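Local structure of protein (superoxide dismutase) (Aquifex pyrophilus, 1COJ) at the interface of chains A and B. The protein converts superoxide radicals into hydrogen peroxide and oxygen, using one bound iron ion per subunit, in a hyperthermophilic bacterium. Numbering follows the deposited sequence. Chains: chain A/B, Protein (superoxide dismutase).

The interface of chains A and B. Residues chain A 61, 66-67, 70; chain B 61, 66, 70.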
ATOM      1  N   TYR A  61      13.425   6.962   4.754  1.00  8.53           N
ATOM      2  CA  TYR A  61      14.021   5.794   5.389  1.00  9.02           C
ATOM      3  C   TYR A  61      14.692   6.199   6.693  1.00 10.31           C
ATOM      4  O   TYR A  61      15.385   7.210   6.754  1.00 10.84           O
ATOM      5  CB  TYR A  61      15.066   5.090   4.501  1.00  9.20           C
ATOM      6  CG  TYR A  61      15.783   3.973   5.244  1.00  9.55           C
ATOM      7  CD1 TYR A  61      15.217   2.700   5.346  1.00 10.39           C
ATOM      8  CD2 TYR A  61      16.948   4.230   5.972  1.00 10.16           C
ATOM      9  CE1 TYR A  61      15.780   1.721   6.167  1.00  9.76           C
ATOM     10  CE2 TYR A  61      17.515   3.256   6.800  1.00 11.67           C
ATOM     11  CZ  TYR A  61      16.919   2.011   6.894  1.00 11.08           C
ATOM     12  OH  TYR A  61      17.426   1.074   7.760  1.00 11.44           O
ATOM     13  N   GLU A  66      10.838   2.338   9.899  1.00  8.07           N
ATOM     14  CA  GLU A  66      10.603   0.950   9.502  1.00  8.39           C
ATOM     15  C   GLU A  66      10.056   0.103  10.646  1.00  8.49           C
ATOM     16  O   GLU A  66       9.157  -0.720  10.439  1.00  7.13           O
ATOM     17  CB  GLU A  66      11.873   0.317   8.925  1.00  6.89           C
ATOM     18  CG  GLU A  66      12.665   1.210   7.968  1.00  6.50           C
ATOM     19  CD  GLU A  66      11.814   1.918   6.921  1.00 10.53           C
ATOM     20  OE1 GLU A  66      12.061   3.120   6.684  1.00  8.10           O
ATOM     21  OE2 GLU A  66      10.913   1.291   6.326  1.00  8.81           O
ATOM     22  N   LEU A  67      10.578   0.327  11.849  1.00  7.55           N
ATOM     23  CA  LEU A  67      10.127  -0.397  13.036  1.00  8.83           C
ATOM     24  C   LEU A  67       8.666  -0.057  13.349  1.00  8.86           C
ATOM     25  O   LEU A  67       7.873  -0.943  13.679  1.00  6.72           O
ATOM     26  CB  LEU A  67      11.017  -0.060  14.237  1.00  8.29           C
ATOM     27  CG  LEU A  67      12.389  -0.742  14.273  1.00 10.49           C
ATOM     28  CD1 LEU A  67      13.340  -0.026  15.224  1.00  8.45           C
ATOM     29  CD2 LEU A  67      12.211  -2.196  14.684  1.00  9.87           C
ATOM     30  N   GLU A  70       6.266  -1.772  10.629  1.00  6.34           N
ATOM     31  CA  GLU A  70       6.014  -3.184  10.882  1.00  9.05           C
ATOM     32  C   GLU A  70       5.386  -3.458  12.242  1.00  8.86           C
ATOM     33  O   GLU A  70       4.804  -4.524  12.462  1.00 10.21           O
ATOM     34  CB  GLU A  70       7.281  -4.020  10.667  1.00  8.16           C
ATOM     35  CG  GLU A  70       7.977  -3.782   9.318  1.00 10.16           C
ATOM     36  CD  GLU A  70       7.115  -4.106   8.093  1.00  8.67           C
ATOM     37  OE1 GLU A  70       7.624  -3.952   6.967  1.00 11.09           O
ATOM     38  OE2 GLU A  70       5.942  -4.514   8.234  1.00 10.23           O
TER
ATOM     39  N   TYR B  61       9.230  -8.704   9.505  1.00  8.53           N
ATOM     40  CA  TYR B  61      10.183  -7.654   9.844  1.00  9.02           C
ATOM     41  C   TYR B  61      11.596  -8.220   9.851  1.00 10.31           C
ATOM     42  O   TYR B  61      11.835  -9.303  10.377  1.00 10.84           O
ATOM     43  CB  TYR B  61       9.909  -7.010  11.217  1.00  9.20           C
ATOM     44  CG  TYR B  61      11.004  -6.033  11.616  1.00  9.55           C
ATOM     45  CD1 TYR B  61      10.994  -4.715  11.151  1.00 10.39           C
ATOM     46  CD2 TYR B  61      12.126  -6.465  12.326  1.00 10.16           C
ATOM     47  CE1 TYR B  61      12.078  -3.863  11.366  1.00  9.76           C
ATOM     48  CE2 TYR B  61      13.218  -5.618  12.543  1.00 11.67           C
ATOM     49  CZ  TYR B  61      13.186  -4.325  12.052  1.00 11.08           C
ATOM     50  OH  TYR B  61      14.282  -3.511  12.196  1.00 11.44           O
ATOM     51  N   GLU B  66      13.254  -4.190   5.263  1.00  8.07           N
ATOM     52  CA  GLU B  66      12.950  -2.760   5.321  1.00  8.39           C
ATOM     53  C   GLU B  66      13.836  -1.940   4.391  1.00  8.49           C
ATOM     54  O   GLU B  66      13.357  -1.011   3.731  1.00  7.13           O
ATOM     55  CB  GLU B  66      13.042  -2.233   6.756  1.00  6.89           C
ATOM     56  CG  GLU B  66      12.423  -3.138   7.822  1.00  6.50           C
ATOM     57  CD  GLU B  66      11.043  -3.675   7.464  1.00 10.53           C
ATOM     58  OE1 GLU B  66      10.803  -4.878   7.706  1.00  8.10           O
ATOM     59  OE2 GLU B  66      10.192  -2.914   6.957  1.00  8.81           O
ATOM     60  N   GLU B  70      12.410   0.336   1.125  1.00  6.34           N
ATOM     61  CA  GLU B  70      12.684   1.747   0.886  1.00  9.05           C
ATOM     62  C   GLU B  70      13.667   1.993  -0.251  1.00  8.86           C
ATOM     63  O   GLU B  70      13.734   3.099  -0.795  1.00 10.21           O
ATOM     64  CB  GLU B  70      13.123   2.451   2.175  1.00  8.16           C
ATOM     65  CG  GLU B  70      12.182   2.232   3.370  1.00 10.16           C
ATOM     66  CD  GLU B  70      10.751   2.733   3.151  1.00  8.67           C
ATOM     67  OE1 GLU B  70       9.940   2.601   4.088  1.00 11.09           O
ATOM     68  OE2 GLU B  70      10.422   3.256   2.065  1.00 10.23           O
TER
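A:Glu66 and B:Glu70 reach for each other across the interface, carboxylate to carboxylate, with A:Glu66 OE2 2.8 Å from B:Glu70 OE1. The two planes are turned 71° apart. A hydrogen bond here would require one carboxylate to carry a proton; the coordinates do not show it, but such closeness makes a shared proton plausible. The two-fold axis repeats the pair between A:Glu70 OE1 and B:Glu66 OE2, also at 2.8 Å. Between the two pairs, the stems of A:Glu66 and B:Glu66 pass side by side, running opposite ways, with A:Glu66 CB 3.5 Å from B:Glu66 CB. A:Glu66 OE2 stays 4.3 Å from B:Glu66 OE2, a proximity of like groups that may further raise their affinity for protons. The chain of A:Glu66 folds at chi2 (-46°) instead of running out extended, which brings its carboxylate to B:Glu70. An alanine in place of A:Glu66 would probably leave the B:Glu70 carboxylate without its mate and its CG less tightly packed.

Tyrosines flank the acidic groups. The ring of A:Tyr61 presents its CD1 edge to B:Glu70 CG at 3.7 Å, with the methylene lying in the ring plane. On the symmetry-related flank, B:Tyr61 also receives A:Leu67, whose CD2 methyl lies 3.5 Å from ring atom CZ. The glutamates and A:Leu67 project from helix 63-86 of their own subunits, the tyrosines from the loop just before it. This contact between alpha-hairpin domains probably helps hold the homotetramer together.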